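PDB 3NO3: glycerophosphodiester phosphodiesterase, which belongs to the glycerophosphoryl diester phosphodiesterase family of TIM-barrel proteins and holds a magnesium ion among acidic side chains. Local coordinates for residues 9-14 and 37-42. Residues are numbered along the deposited sequence; the frame is centred on the assembly and turned at random.
Sequences AHRGYW and GSEFDV. With MG (magnesium ion), chain B; GOL (glycerol), chain D.
With CG anti to the backbone N (chi1 -174°) and a bend at chi2 (-98°), Glu39 runs alongside His10 and Arg11, and its two carboxylate oxygens take separate tasks. OE1 accepts Arg11 N at 3.0 Å through its anti lone pair, while OE2 binds magnesium at 2.1 Å. A carboxylate suits this place because one oxygen can bind the metal while the other accepts a backbone N-H. Asp41, shorter by one methylene, projects from the same strand and binds magnesium through OD1 at 2.1 Å; Glu103 completes the protein ligands. A metal-bound water donates to Glu39 OE1 and Asp41 OD2 and accepts from Arg11 NE at 3.0 Å. In Arg11, chi1 of -56° sets CG over one face of the His10 ring, and the extended chain beyond carries the guanidinium to Gln21. His10 NE2 donates to the metal-bound glycerol O2 at 2.7 Å, while ND1 is held by Asp224. Parallel strand pairing joins Ala9 N to Gly37 O (2.9 Å). Ala9 O accepts Glu39 N across the strands and, from the opposite face, Gly12 N within a type II turn; glycine suits Gly12's positive phi. At this barrel mouth, the cation and Arg11 probably offset the negative charge gathered by the carboxylates.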
loop_
_atom_site.group_PDB
_atom_site.type_symbol
_atom_site.label_atom_id
_atom_site.label_comp_id
_atom_site.label_asym_id
_atom_site.label_seq_id
_atom_site.Cartn_x
_atom_site.Cartn_y
_atom_site.Cartn_z
ATOM N N ALA A 9 -4.109 -0.701 7.234
ATOM C CA ALA A 9 -4.324 -2.136 7.247
ATOM C C ALA A 9 -3.618 -2.780 6.068
ATOM O O ALA A 9 -4.112 -2.724 4.919
ATOM C CB ALA A 9 -5.829 -2.458 7.210
ATOM N N HIS A 10 -2.466 -3.390 6.357
ATOM C CA HIS A 10 -1.640 -4.101 5.387
ATOM C C HIS A 10 -2.452 -5.256 4.780
ATOM O O HIS A 10 -2.921 -6.124 5.540
ATOM C CB HIS A 10 -0.425 -4.716 6.122
ATOM C CG HIS A 10 0.609 -5.312 5.208
ATOM N ND1 HIS A 10 1.087 -6.603 5.345
ATOM C CD2 HIS A 10 1.330 -4.743 4.207
ATOM C CE1 HIS A 10 2.041 -6.800 4.451
ATOM N NE2 HIS A 10 2.182 -5.701 3.726
ATOM N N ARG A 11 -2.609 -5.252 3.447
ATOM C CA ARG A 11 -3.428 -6.258 2.692
ATOM C C ARG A 11 -4.915 -6.236 3.095
ATOM O O ARG A 11 -5.612 -7.230 2.946
ATOM C CB ARG A 11 -2.829 -7.671 2.796
ATOM C CG ARG A 11 -1.362 -7.689 2.323
ATOM C CD ARG A 11 -0.650 -8.992 2.465
ATOM N NE ARG A 11 0.783 -8.799 2.221
ATOM C CZ ARG A 11 1.719 -9.763 2.300
ATOM N NH1 ARG A 11 1.418 -11.026 2.561
ATOM N NH2 ARG A 11 2.970 -9.460 2.071
ATOM N N GLY A 12 -5.364 -5.101 3.620
ATOM C CA GLY A 12 -6.664 -4.958 4.249
ATOM C C GLY A 12 -6.719 -5.601 5.601
ATOM O O GLY A 12 -5.729 -6.156 6.084
ATOM N N TYR A 13 -7.884 -5.528 6.239
ATOM C CA TYR A 13 -8.000 -6.175 7.536
ATOM C C TYR A 13 -8.304 -7.645 7.287
ATOM O O TYR A 13 -9.459 -8.040 7.147
ATOM C CB TYR A 13 -9.040 -5.531 8.446
ATOM C CG TYR A 13 -9.078 -6.009 9.894
ATOM C CD1 TYR A 13 -8.035 -6.734 10.494
ATOM C CD2 TYR A 13 -10.154 -5.668 10.703
ATOM C CE1 TYR A 13 -8.081 -7.117 11.813
ATOM C CE2 TYR A 13 -10.196 -6.045 12.045
ATOM C CZ TYR A 13 -9.148 -6.768 12.592
ATOM O OH TYR A 13 -9.180 -7.132 13.916
ATOM N N TRP A 14 -7.225 -8.431 7.242
ATOM C CA TRP A 14 -7.281 -9.839 6.918
ATOM C C TRP A 14 -7.223 -10.776 8.113
ATOM O O TRP A 14 -7.696 -11.893 7.984
ATOM C CB TRP A 14 -6.236 -10.222 5.882
ATOM C CG TRP A 14 -4.839 -10.114 6.328
ATOM C CD1 TRP A 14 -4.055 -9.019 6.237
ATOM C CD2 TRP A 14 -4.028 -11.146 6.899
ATOM N NE1 TRP A 14 -2.831 -9.269 6.754
ATOM C CE2 TRP A 14 -2.768 -10.576 7.161
ATOM C CE3 TRP A 14 -4.242 -12.490 7.217
ATOM C CZ2 TRP A 14 -1.719 -11.290 7.753
ATOM C CZ3 TRP A 14 -3.184 -13.214 7.800
ATOM C CH2 TRP A 14 -1.948 -12.608 8.070
ATOM N N GLY A 37 -6.234 3.884 6.075
ATOM C CA GLY A 37 -6.064 3.271 4.784
ATOM C C GLY A 37 -6.070 1.779 4.747
ATOM O O GLY A 37 -5.900 1.100 5.771
ATOM N N SER A 38 -6.309 1.276 3.538
ATOM C CA SER A 38 -6.258 -0.145 3.224
ATOM C C SER A 38 -5.263 -0.344 2.080
ATOM O O SER A 38 -5.431 0.225 0.992
ATOM C CB SER A 38 -7.636 -0.673 2.834
ATOM O OG SER A 38 -7.719 -2.086 3.051
ATOM N N GLU A 39 -4.233 -1.153 2.342
ATOM C CA GLU A 39 -3.171 -1.451 1.378
ATOM C C GLU A 39 -3.480 -2.736 0.614
ATOM O O GLU A 39 -4.103 -3.683 1.149
ATOM C CB GLU A 39 -1.826 -1.528 2.095
ATOM C CG GLU A 39 -0.619 -1.680 1.180
ATOM C CD GLU A 39 -0.095 -3.097 1.010
ATOM O OE1 GLU A 39 -0.672 -4.104 1.503
ATOM O OE2 GLU A 39 1.022 -3.219 0.417
ATOM N N PHE A 40 -3.072 -2.730 -0.651
ATOM C CA PHE A 40 -3.248 -3.878 -1.516
ATOM C C PHE A 40 -2.178 -3.912 -2.614
ATOM O O PHE A 40 -1.621 -2.868 -2.964
ATOM C CB PHE A 40 -4.703 -3.893 -2.057
ATOM C CG PHE A 40 -5.073 -2.662 -2.793
ATOM C CD1 PHE A 40 -4.851 -2.565 -4.156
ATOM C CD2 PHE A 40 -5.631 -1.574 -2.133
ATOM C CE1 PHE A 40 -5.184 -1.404 -4.827
ATOM C CE2 PHE A 40 -5.961 -0.423 -2.813
ATOM C CZ PHE A 40 -5.735 -0.345 -4.167
ATOM N N ASP A 41 -1.909 -5.126 -3.133
ATOM C CA ASP A 41 -0.826 -5.367 -4.059
ATOM C C ASP A 41 -1.344 -5.665 -5.462
ATOM O O ASP A 41 -2.264 -6.462 -5.632
ATOM C CB ASP A 41 0.001 -6.533 -3.563
ATOM C CG ASP A 41 0.443 -6.344 -2.154
ATOM O OD1 ASP A 41 1.192 -5.373 -1.913
ATOM O OD2 ASP A 41 0.105 -7.153 -1.261
ATOM N N VAL A 42 -0.755 -5.026 -6.462
ATOM C CA VAL A 42 -1.279 -5.078 -7.837
ATOM C C VAL A 42 -0.223 -5.597 -8.833
ATOM O O VAL A 42 0.912 -5.138 -8.810
ATOM C CB VAL A 42 -1.790 -3.719 -8.255
ATOM C CG1 VAL A 42 -2.395 -3.770 -9.727
ATOM C CG2 VAL A 42 -2.826 -3.188 -7.218
HETATM MG MG MG B . 2.252 -4.810 -0.213
HETATM C C1 GOL D . 5.698 -4.152 1.786
HETATM O O1 GOL D . 5.916 -5.522 1.904
HETATM C C2 GOL D . 4.317 -3.801 2.272
HETATM O O2 GOL D . 3.360 -4.580 1.600
HETATM C C3 GOL D . 4.077 -2.311 2.105
HETATM O O3 GOL D . 2.746 -1.864 2.289
HETATM O O HOH W 1 0.985 -6.124 0.931
HETATM O O HOH W 2 3.494 -6.535 -0.469
#